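Local atomic coordinates of 3-oxosteroid 1-dehydrogenase (Sterolibacterium denitrificans, PDB entry 7P18), a protein that probably catalyses the FAD-dependent 1,2-dehydrogenation of 3-oxosteroids to 3-oxo-Delta(1)-steroids, passing the electrons on to an acceptor. Residues A[118-123]-A[460-465]; A[61-66]-A[125-130]; A[113-118]-A[465-470]. All coordinates share one frame; numbering follows the deposited sequence.

Contact 1: A[118-123]-A[460-465]; sequences YYQHLP and GNVFDR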
loop_
_atom_site.group_PDB
_atom_site.type_symbol
_atom_site.label_atom_id
_atom_site.label_comp_id
_atom_site.label_asym_id
_atom_site.label_seq_id
_atom_site.Cartn_x
_atom_site.Cartn_y
_atom_site.Cartn_z
ATOM N N TYR A 118 11.090 -8.655 2.229
ATOM C CA TYR A 118 10.786 -8.365 3.660
ATOM C C TYR A 118 11.200 -9.483 4.605
ATOM O O TYR A 118 11.260 -9.235 5.801
ATOM C CB TYR A 118 9.305 -7.995 3.784
ATOM C CG TYR A 118 8.973 -6.595 3.315
ATOM C CD1 TYR A 118 9.865 -5.793 2.604
ATOM C CD2 TYR A 118 7.723 -6.069 3.574
ATOM C CE1 TYR A 118 9.518 -4.526 2.162
ATOM C CE2 TYR A 118 7.365 -4.800 3.160
ATOM C CZ TYR A 118 8.269 -4.011 2.474
ATOM O OH TYR A 118 7.857 -2.769 2.064
ATOM N N TYR A 119 11.330 -10.728 4.143
ATOM C CA TYR A 119 11.564 -11.890 5.018
ATOM C C TYR A 119 12.921 -12.510 4.667
ATOM O O TYR A 119 12.986 -13.527 3.963
ATOM C CB TYR A 119 10.445 -12.929 4.891
ATOM C CG TYR A 119 9.041 -12.434 5.122
ATOM C CD1 TYR A 119 8.660 -11.787 6.296
ATOM C CD2 TYR A 119 8.066 -12.645 4.170
ATOM C CE1 TYR A 119 7.350 -11.336 6.477
ATOM C CE2 TYR A 119 6.762 -12.212 4.347
ATOM C CZ TYR A 119 6.391 -11.605 5.529
ATOM O OH TYR A 119 5.093 -11.206 5.666
ATOM N N GLN A 120 14.009 -11.865 5.091
ATOM C CA GLN A 120 15.363 -12.294 4.686
ATOM C C GLN A 120 15.661 -13.670 5.310
ATOM O O GLN A 120 16.537 -14.378 4.782
ATOM C CB GLN A 120 16.398 -11.256 5.111
ATOM C CG GLN A 120 16.334 -9.990 4.271
ATOM C CD GLN A 120 16.673 -10.213 2.822
ATOM O OE1 GLN A 120 17.705 -10.776 2.511
ATOM N NE2 GLN A 120 15.768 -9.809 1.923
ATOM N N HIS A 121 14.974 -14.043 6.386
ATOM C CA HIS A 121 15.175 -15.354 7.057
ATOM C C HIS A 121 14.503 -16.499 6.283
ATOM O O HIS A 121 14.727 -17.638 6.671
ATOM C CB HIS A 121 14.653 -15.292 8.469
ATOM C CG HIS A 121 13.204 -14.927 8.534
ATOM N ND1 HIS A 121 12.773 -13.585 8.532
ATOM C CD2 HIS A 121 12.082 -15.683 8.537
ATOM C CE1 HIS A 121 11.450 -13.566 8.602
ATOM N NE2 HIS A 121 11.002 -14.825 8.575
ATOM N N LEU A 122 13.624 -16.238 5.320
ATOM C CA LEU A 122 12.920 -17.328 4.589
ATOM C C LEU A 122 13.769 -17.807 3.424
ATOM O O LEU A 122 14.486 -17.027 2.795
ATOM C CB LEU A 122 11.548 -16.845 4.120
ATOM C CG LEU A 122 10.510 -16.668 5.229
ATOM C CD1 LEU A 122 9.161 -16.346 4.613
ATOM C CD2 LEU A 122 10.414 -17.895 6.160
ATOM N N PRO A 123 13.678 -19.090 3.044
ATOM C CA PRO A 123 14.426 -19.569 1.888
ATOM C C PRO A 123 13.900 -18.901 0.626
ATOM O O PRO A 123 12.706 -18.621 0.572
ATOM C CB PRO A 123 14.171 -21.077 1.875
ATOM C CG PRO A 123 12.824 -21.195 2.552
ATOM C CD PRO A 123 12.825 -20.126 3.632
ATOM N N GLY A 460 19.091 -6.271 12.597
ATOM C CA GLY A 460 19.788 -7.571 12.489
ATOM C C GLY A 460 19.780 -8.175 11.087
ATOM O O GLY A 460 20.296 -9.299 10.914
ATOM N N ASN A 461 19.206 -7.520 10.095
ATOM C CA ASN A 461 19.181 -8.031 8.709
ATOM C C ASN A 461 19.148 -6.855 7.745
ATOM O O ASN A 461 18.888 -5.746 8.205
ATOM C CB ASN A 461 17.991 -8.971 8.515
ATOM C CG ASN A 461 16.684 -8.228 8.593
ATOM O OD1 ASN A 461 16.319 -7.488 7.671
ATOM N ND2 ASN A 461 16.004 -8.380 9.705
ATOM N N VAL A 462 19.352 -7.105 6.440
ATOM C CA VAL A 462 19.513 -6.032 5.414
ATOM C C VAL A 462 18.196 -5.298 5.176
ATOM O O VAL A 462 18.256 -4.146 4.777
ATOM C CB VAL A 462 20.116 -6.557 4.102
ATOM C CG1 VAL A 462 21.525 -7.056 4.361
ATOM C CG2 VAL A 462 19.243 -7.610 3.435
ATOM N N PHE A 463 17.039 -5.920 5.414
ATOM C CA PHE A 463 15.758 -5.193 5.253
ATOM C C PHE A 463 15.705 -4.074 6.296
ATOM O O PHE A 463 15.507 -2.895 5.930
ATOM C CB PHE A 463 14.527 -6.105 5.334
ATOM C CG PHE A 463 13.283 -5.287 5.488
ATOM C CD1 PHE A 463 12.762 -4.562 4.431
ATOM C CD2 PHE A 463 12.729 -5.115 6.739
ATOM C CE1 PHE A 463 11.656 -3.745 4.610
ATOM C CE2 PHE A 463 11.635 -4.285 6.913
ATOM C CZ PHE A 463 11.093 -3.621 5.850
ATOM N N ASP A 464 15.869 -4.413 7.566
ATOM C CA ASP A 464 15.849 -3.420 8.675
ATOM C C ASP A 464 16.815 -2.271 8.355
ATOM O O ASP A 464 16.431 -1.088 8.432
ATOM C CB ASP A 464 16.272 -4.027 10.006
ATOM C CG ASP A 464 15.301 -4.985 10.661
ATOM O OD1 ASP A 464 14.471 -5.539 9.948
ATOM O OD2 ASP A 464 15.494 -5.244 11.848
ATOM N N ARG A 465 18.030 -2.603 7.922
ATOM C CA ARG A 465 19.116 -1.600 7.744
ATOM C C ARG A 465 18.879 -0.741 6.505
ATOM O O ARG A 465 19.435 0.346 6.455
ATOM C CB ARG A 465 20.467 -2.307 7.665
ATOM C CG ARG A 465 20.836 -3.019 8.954
ATOM C CD ARG A 465 22.267 -3.455 9.012
ATOM N NE ARG A 465 22.659 -4.478 8.064
ATOM C CZ ARG A 465 22.691 -5.793 8.307
ATOM N NH1 ARG A 465 22.266 -6.295 9.453
ATOM N NH2 ARG A 465 23.127 -6.617 7.368
HETATM O O HOH W 1 14.096 -9.507 6.858
#
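The ring of Tyr-118 is overlapped on one face by the ring of Phe-463: CE1 and CD1 of Phe-463 come against CD1 and CE1 of Tyr-118, and CZ of Phe-463 lies over that face, offset toward the rim. The closest carbons are CE1 of Tyr-118 and CE1 of Phe-463, 3.3 Å apart. The ring planes meet at 48° with centroids separated by 4.6 Å, an oblique aromatic pair. Phe-463 gets there because its CG stands anti to the backbone N (chi1 167°), which carries CG out of the first turn of helix 462-466 on the loop side. The OH of Tyr-118 is bonded to Tyr-363, a residue of the steroid pocket. Farther along, the side chain of Gln-120, bent at chi2 (-64°), crosses that of Val-462 at about a right angle, with OE1 of Gln-120 3.6 Å from CG2 of Val-462; its NE2 turns back to the carbonyls of Asp-117 and Lys-126. Between the two segments sits one water, which donates a hydrogen bond to O of Tyr-118 at 3.0 Å, accepts from N of Gln-120 at 2.9 Å and makes a weak bond to OD1 of Asn-461. Asn-461 is the N-cap of the helix, and the same OD1 accepts from N of Asp-464 at 3.1 Å, the donor lying above the carbonyl plane, and weakly from N of Phe-463. No direct hydrogen bond joins the segments. The loop therefore meets the helix start through carbon contacts and a shared water, and the oxygen that caps the helix start also reaches the loop backbone, weakly, through that water.

Contact 2: A[61-66]-A[125-130]; sequences MQIKDS and AKPGGR
Met-61 and Gly-129 bring the two irregular segments to their nearest backbone approach, 5.4 Å between CA atoms, and the chains have spread to 7.8 Å between CA of Asp-65 and CA of Lys-126. This is a loop-to-loop contact in the FAD-binding fold, joining the approach to helix 67-78 to the approach to strand 131-138. Gly-129 has positive phi (95°), and a CB there would press on CE of Met-61; CG of Met-61 lies 3.3 Å from O of Gly-129. Ile-63 meets Pro-127 tip to tip through CD1 and the ring CD. The charged centre is Asp-65, gripped side-on by Arg-130. NE of Arg-130 gives a nearly straight bond to OD2 of Asp-65 (2.9 Å, 178°), and NH2 takes OD1, both oxygens being met on their syn side. OD2 also accepts from N of Asn-57, while NH1 of Arg-130 turns to Asp-117, leaving the guanidinium between two acids. Lys-126 bends at chi2 and reaches past the carboxylate to bond O of Lys-64 at 2.8 Å through NZ, which also pairs with Glu-69. CG of Lys-126 sits 3.3 Å above the centre of the Arg-130 guanidinium plane.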
loop_
_atom_site.group_PDB
_atom_site.type_symbol
_atom_site.label_atom_id
_atom_site.label_comp_id
_atom_site.label_asym_id
_atom_site.label_seq_id
_atom_site.Cartn_x
_atom_site.Cartn_y
_atom_site.Cartn_z
ATOM N N MET A 61 16.430 -7.304 -13.540
ATOM C CA MET A 61 17.213 -7.509 -12.312
ATOM C C MET A 61 18.732 -7.505 -12.592
ATOM O O MET A 61 19.151 -8.081 -13.601
ATOM C CB MET A 61 16.770 -8.793 -11.608
ATOM C CG MET A 61 15.414 -8.646 -10.953
ATOM S SD MET A 61 14.825 -10.165 -10.171
ATOM C CE MET A 61 15.792 -10.134 -8.672
ATOM N N GLN A 62 19.514 -6.943 -11.695
ATOM C CA GLN A 62 21.004 -6.936 -11.749
ATOM C C GLN A 62 21.593 -8.170 -11.063
ATOM O O GLN A 62 22.787 -8.417 -11.242
ATOM C CB GLN A 62 21.573 -5.693 -11.073
ATOM C CG GLN A 62 21.196 -4.442 -11.817
ATOM C CD GLN A 62 21.594 -3.139 -11.168
ATOM O OE1 GLN A 62 21.471 -2.066 -11.767
ATOM N NE2 GLN A 62 22.037 -3.184 -9.925
ATOM N N ILE A 63 20.787 -8.935 -10.320
ATOM C CA ILE A 63 21.223 -10.184 -9.660
ATOM C C ILE A 63 20.390 -11.347 -10.201
ATOM O O ILE A 63 19.314 -11.139 -10.809
ATOM C CB ILE A 63 21.149 -10.052 -8.136
ATOM C CG1 ILE A 63 19.719 -9.773 -7.642
ATOM C CG2 ILE A 63 22.144 -9.008 -7.654
ATOM C CD1 ILE A 63 19.575 -9.928 -6.151
ATOM N N LYS A 64 20.839 -12.566 -9.956
ATOM C CA LYS A 64 20.128 -13.723 -10.541
ATOM C C LYS A 64 18.961 -14.118 -9.630
ATOM O O LYS A 64 19.070 -14.059 -8.399
ATOM C CB LYS A 64 21.063 -14.888 -10.877
ATOM C CG LYS A 64 20.741 -15.585 -12.211
ATOM C CD LYS A 64 20.844 -14.682 -13.465
ATOM C CE LYS A 64 20.179 -15.293 -14.685
ATOM N NZ LYS A 64 20.543 -14.545 -15.942
ATOM N N ASP A 65 17.888 -14.545 -10.271
ATOM C CA ASP A 65 16.639 -15.001 -9.623
ATOM C C ASP A 65 16.071 -16.140 -10.468
ATOM O O ASP A 65 16.622 -16.451 -11.562
ATOM C CB ASP A 65 15.659 -13.829 -9.513
ATOM C CG ASP A 65 14.585 -14.011 -8.451
ATOM O OD1 ASP A 65 14.613 -15.037 -7.747
ATOM O OD2 ASP A 65 13.694 -13.127 -8.380
ATOM N N SER A 66 15.030 -16.780 -9.980
ATOM C CA SER A 66 14.416 -17.918 -10.684
ATOM C C SER A 66 13.019 -18.147 -10.162
ATOM O O SER A 66 12.747 -17.832 -8.989
ATOM C CB SER A 66 15.238 -19.188 -10.531
ATOM O OG SER A 66 15.345 -19.623 -9.199
ATOM N N ALA A 125 14.572 -15.868 -0.537
ATOM C CA ALA A 125 14.570 -14.398 -0.379
ATOM C C ALA A 125 15.667 -13.803 -1.249
ATOM O O ALA A 125 16.673 -14.465 -1.442
ATOM C CB ALA A 125 14.797 -14.013 1.044
ATOM N N LYS A 126 15.451 -12.591 -1.744
ATOM C CA LYS A 126 16.483 -11.830 -2.493
ATOM C C LYS A 126 16.780 -10.539 -1.749
ATOM O O LYS A 126 15.927 -9.970 -1.041
ATOM C CB LYS A 126 16.008 -11.645 -3.931
ATOM C CG LYS A 126 15.961 -12.931 -4.740
ATOM C CD LYS A 126 17.366 -13.501 -5.048
ATOM C CE LYS A 126 17.273 -14.944 -5.510
ATOM N NZ LYS A 126 18.590 -15.457 -5.973
ATOM N N PRO A 127 18.032 -10.051 -1.887
ATOM C CA PRO A 127 18.466 -8.820 -1.224
ATOM C C PRO A 127 18.111 -7.513 -1.950
ATOM O O PRO A 127 18.402 -6.445 -1.433
ATOM C CB PRO A 127 19.983 -9.046 -1.151
ATOM C CG PRO A 127 20.291 -9.814 -2.393
ATOM C CD PRO A 127 19.134 -10.776 -2.557
ATOM N N GLY A 128 17.491 -7.608 -3.128
ATOM C CA GLY A 128 17.040 -6.442 -3.898
ATOM C C GLY A 128 16.486 -6.861 -5.228
ATOM O O GLY A 128 16.615 -8.037 -5.579
ATOM N N GLY A 129 15.826 -5.956 -5.919
ATOM C CA GLY A 129 15.601 -6.097 -7.361
ATOM C C GLY A 129 14.260 -6.718 -7.712
ATOM O O GLY A 129 13.868 -6.547 -8.861
ATOM N N ARG A 130 13.567 -7.432 -6.801
ATOM C CA ARG A 130 12.215 -7.962 -7.145
ATOM C C ARG A 130 11.180 -6.831 -7.124
ATOM O O ARG A 130 10.306 -6.786 -7.997
ATOM C CB ARG A 130 11.806 -9.094 -6.195
ATOM C CG ARG A 130 12.684 -10.332 -6.246
ATOM C CD ARG A 130 12.073 -11.440 -5.406
ATOM N NE ARG A 130 12.616 -12.750 -5.716
ATOM C CZ ARG A 130 12.676 -13.785 -4.871
ATOM N NH1 ARG A 130 12.272 -13.691 -3.606
ATOM N NH2 ARG A 130 13.116 -14.950 -5.322
#

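Contact 3: A[113-118]-A[465-470]; sequences HRYPDY and RYYGDY. With ANB (androsta-1,4-diene-3,17-dione), chain D; PEG (di(hydroxyethyl)ether), chain F.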
loop_
_atom_site.group_PDB
_atom_site.type_symbol
_atom_site.label_atom_id
_atom_site.label_comp_id
_atom_site.label_asym_id
_atom_site.label_seq_id
_atom_site.Cartn_x
_atom_site.Cartn_y
_atom_site.Cartn_z
ATOM N N HIS A 113 16.774 -1.712 -7.026
ATOM C CA HIS A 113 17.891 -2.689 -7.023
ATOM C C HIS A 113 18.336 -3.024 -5.601
ATOM O O HIS A 113 18.828 -4.169 -5.368
ATOM C CB HIS A 113 19.074 -2.171 -7.876
ATOM C CG HIS A 113 18.694 -1.942 -9.298
ATOM N ND1 HIS A 113 18.424 -2.994 -10.159
ATOM C CD2 HIS A 113 18.563 -0.811 -10.024
ATOM C CE1 HIS A 113 18.103 -2.533 -11.337
ATOM N NE2 HIS A 113 18.169 -1.183 -11.283
ATOM N N ARG A 114 18.198 -2.079 -4.678
ATOM C CA ARG A 114 18.728 -2.260 -3.294
ATOM C C ARG A 114 17.616 -2.571 -2.286
ATOM O O ARG A 114 17.924 -2.666 -1.070
ATOM C CB ARG A 114 19.486 -0.995 -2.875
ATOM C CG ARG A 114 20.674 -0.656 -3.760
ATOM C CD ARG A 114 21.154 0.767 -3.483
ATOM N NE ARG A 114 21.555 0.894 -2.092
ATOM C CZ ARG A 114 21.618 2.030 -1.415
ATOM N NH1 ARG A 114 21.361 3.191 -2.003
ATOM N NH2 ARG A 114 21.973 1.989 -0.141
ATOM N N TYR A 115 16.371 -2.685 -2.729
ATOM C CA TYR A 115 15.203 -2.797 -1.814
ATOM C C TYR A 115 15.036 -4.274 -1.481
ATOM O O TYR A 115 14.548 -5.019 -2.306
ATOM C CB TYR A 115 13.953 -2.248 -2.477
ATOM C CG TYR A 115 12.907 -1.725 -1.528
ATOM C CD1 TYR A 115 12.674 -2.293 -0.275
ATOM C CD2 TYR A 115 12.139 -0.653 -1.917
ATOM C CE1 TYR A 115 11.712 -1.761 0.584
ATOM C CE2 TYR A 115 11.193 -0.098 -1.065
ATOM C CZ TYR A 115 10.966 -0.666 0.168
ATOM O OH TYR A 115 10.015 -0.048 0.939
ATOM N N PRO A 116 15.436 -4.748 -0.286
ATOM C CA PRO A 116 15.382 -6.170 0.021
ATOM C C PRO A 116 13.962 -6.698 0.203
ATOM O O PRO A 116 13.084 -5.943 0.623
ATOM C CB PRO A 116 16.125 -6.306 1.359
ATOM C CG PRO A 116 16.823 -4.978 1.506
ATOM C CD PRO A 116 15.923 -3.979 0.849
ATOM N N ASP A 117 13.771 -7.978 -0.143
ATOM C CA ASP A 117 12.539 -8.715 0.242
ATOM C C ASP A 117 12.337 -8.598 1.767
ATOM O O ASP A 117 13.314 -8.485 2.527
ATOM C CB ASP A 117 12.621 -10.164 -0.196
ATOM C CG ASP A 117 12.520 -10.351 -1.700
ATOM O OD1 ASP A 117 12.112 -9.390 -2.404
ATOM O OD2 ASP A 117 12.843 -11.457 -2.137
ATOM N N TYR A 118 11.090 -8.655 2.229
ATOM C CA TYR A 118 10.786 -8.365 3.660
ATOM C C TYR A 118 11.200 -9.483 4.605
ATOM O O TYR A 118 11.260 -9.235 5.801
ATOM C CB TYR A 118 9.305 -7.995 3.784
ATOM C CG TYR A 118 8.973 -6.595 3.315
ATOM C CD1 TYR A 118 9.865 -5.793 2.604
ATOM C CD2 TYR A 118 7.723 -6.069 3.574
ATOM C CE1 TYR A 118 9.518 -4.526 2.162
ATOM C CE2 TYR A 118 7.365 -4.800 3.160
ATOM C CZ TYR A 118 8.269 -4.011 2.474
ATOM O OH TYR A 118 7.857 -2.769 2.064
ATOM N N ARG A 465 18.030 -2.603 7.922
ATOM C CA ARG A 465 19.116 -1.600 7.744
ATOM C C ARG A 465 18.879 -0.741 6.505
ATOM O O ARG A 465 19.435 0.346 6.455
ATOM C CB ARG A 465 20.467 -2.307 7.665
ATOM C CG ARG A 465 20.836 -3.019 8.954
ATOM C CD ARG A 465 22.267 -3.455 9.012
ATOM N NE ARG A 465 22.659 -4.478 8.064
ATOM C CZ ARG A 465 22.691 -5.793 8.307
ATOM N NH1 ARG A 465 22.266 -6.295 9.453
ATOM N NH2 ARG A 465 23.127 -6.617 7.368
ATOM N N TYR A 466 18.034 -1.159 5.562
ATOM C CA TYR A 466 17.744 -0.384 4.335
ATOM C C TYR A 466 17.287 1.041 4.691
ATOM O O TYR A 466 17.631 1.977 3.970
ATOM C CB TYR A 466 16.710 -1.101 3.470
ATOM C CG TYR A 466 16.411 -0.446 2.146
ATOM C CD1 TYR A 466 17.377 -0.284 1.165
ATOM C CD2 TYR A 466 15.136 0.002 1.858
ATOM C CE1 TYR A 466 17.082 0.328 -0.048
ATOM C CE2 TYR A 466 14.818 0.607 0.652
ATOM C CZ TYR A 466 15.801 0.775 -0.309
ATOM O OH TYR A 466 15.393 1.354 -1.474
ATOM N N TYR A 467 16.458 1.196 5.722
ATOM C CA TYR A 467 15.885 2.488 6.149
ATOM C C TYR A 467 16.537 2.958 7.453
ATOM O O TYR A 467 15.972 3.855 8.095
ATOM C CB TYR A 467 14.360 2.364 6.230
ATOM C CG TYR A 467 13.640 2.419 4.903
ATOM C CD1 TYR A 467 13.865 3.415 3.964
ATOM C CD2 TYR A 467 12.661 1.477 4.612
ATOM C CE1 TYR A 467 13.165 3.470 2.762
ATOM C CE2 TYR A 467 11.946 1.518 3.422
ATOM C CZ TYR A 467 12.227 2.487 2.480
ATOM O OH TYR A 467 11.485 2.471 1.345
ATOM N N GLY A 468 17.650 2.355 7.871
ATOM C CA GLY A 468 18.507 2.920 8.931
ATOM C C GLY A 468 19.296 4.143 8.429
ATOM O O GLY A 468 19.148 4.528 7.258
ATOM N N ASP A 469 20.091 4.744 9.297
ATOM C CA ASP A 469 20.985 5.884 8.950
ATOM C C ASP A 469 22.380 5.290 8.700
ATOM O O ASP A 469 22.977 4.774 9.643
ATOM C CB ASP A 469 20.981 6.937 10.052
ATOM C CG ASP A 469 21.795 8.190 9.746
ATOM O OD1 ASP A 469 22.726 8.126 8.886
ATOM O OD2 ASP A 469 21.487 9.192 10.364
ATOM N N TYR A 470 22.756 5.251 7.427
ATOM C CA TYR A 470 24.092 4.949 6.843
ATOM C C TYR A 470 25.232 5.354 7.801
ATOM O O TYR A 470 26.154 4.547 8.055
ATOM C CB TYR A 470 24.110 5.680 5.494
ATOM C CG TYR A 470 25.444 5.851 4.823
ATOM C CD1 TYR A 470 26.034 4.794 4.148
ATOM C CD2 TYR A 470 26.084 7.081 4.804
ATOM C CE1 TYR A 470 27.239 4.946 3.479
ATOM C CE2 TYR A 470 27.293 7.249 4.146
ATOM C CZ TYR A 470 27.875 6.176 3.485
ATOM O OH TYR A 470 29.072 6.317 2.840
HETATM C C1 ANB D . 4.598 1.053 0.965
HETATM C C10 ANB D . 5.949 1.518 0.514
HETATM C C11 ANB D . 5.402 3.969 1.240
HETATM C C12 ANB D . 5.616 5.472 1.004
HETATM C C13 ANB D . 7.074 5.766 0.704
HETATM C C14 ANB D . 7.457 4.976 -0.555
HETATM C C15 ANB D . 8.798 5.590 -0.981
HETATM C C16 ANB D . 8.642 7.084 -0.645
HETATM C C17 ANB D . 7.436 7.179 0.267
HETATM C C18 ANB D . 7.995 5.492 1.917
HETATM C C19 ANB D . 6.936 1.227 1.679
HETATM C C2 ANB D . 4.106 -0.165 0.728
HETATM C C3 ANB D . 4.734 -1.044 -0.257
HETATM C C4 ANB D . 5.760 -0.401 -1.068
HETATM C C5 ANB D . 6.383 0.728 -0.703
HETATM C C6 ANB D . 7.602 1.209 -1.440
HETATM C C7 ANB D . 7.620 2.712 -1.676
HETATM C C8 ANB D . 7.344 3.464 -0.381
HETATM C C9 ANB D . 5.946 3.049 0.135
HETATM O O1 ANB D . 4.393 -2.224 -0.411
HETATM O O2 ANB D . 6.888 8.206 0.595
HETATM C C1 PEG F . 21.361 1.153 -7.486
HETATM O O1 PEG F . 22.303 0.423 -6.710
HETATM C C2 PEG F . 20.420 1.963 -6.630
HETATM O O2 PEG F . 19.093 1.932 -7.161
HETATM C C3 PEG F . 18.225 0.977 -6.535
HETATM C C4 PEG F . 17.840 1.404 -5.151
HETATM O O4 PEG F . 16.788 0.632 -4.579
#
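The hydroxyl of Tyr-467 donates to OH of Tyr-115 over 2.9 Å, the direct hydrogen bond of this contact. Tyr-115 belongs to the pocket that holds androsta-1,4-diene-3,17-dione, and its OH lies 3.4 Å from the steroid methyl C19. The Tyr-467 ring turns its edge to the Tyr-115 face, planes at 88° and centroids 5.8 Å apart, in an offset edge-to-face pair. Tyr-466 covers one Tyr-115 face: its CE2 rides over the ring centre, 3.7 Å from CG of Tyr-115, with the planes oblique. With CG anti to the backbone N (chi1 -176°), Tyr-466 projects its ring to the loop, where CA of Tyr-115 and CD of Pro-116 make CH-pi contacts over one face, the latter 4.2 Å from the ring centroid. His-170 of helix 166-174 stacks on Tyr-466 as well. A di(hydroxyethyl)ether molecule accepts from N of Arg-114 at its O4, with only a weak bond to OH of Tyr-466. An alanine in place of Tyr-115 would probably leave the Tyr-467 hydroxyl without this acceptor and open a gap between Tyr-466 and the steroid. The three tyrosines form an aromatic cluster in which the pocket residue is positioned on its face by Tyr-466 and at its hydroxyl by Tyr-467; Tyr-466 and Tyr-467 thus supply a second shell to the steroid site.

Overall arrangement
All three contacts draw on the long loop between strands 109-111 and 131-138, taken in the order 113-118, 118-123 and 125-130. Contacts 1 and 3, with centres about 9 Å apart, set its first part against helix 462-466 and what follows, and share Tyr-118 and Arg-465; contact 1 is nested inside the loop closed by contact 3. Contact 2, about 14 Å from each, ties the last part of the loop to the segment before helix 67-78, and its segments alternate along the chain with those of the others. Gln-62 of contact 2 packs on His-113 of contact 3. The loop thus links sequence-distant parts of the FAD-binding fold beside the steroid pocket.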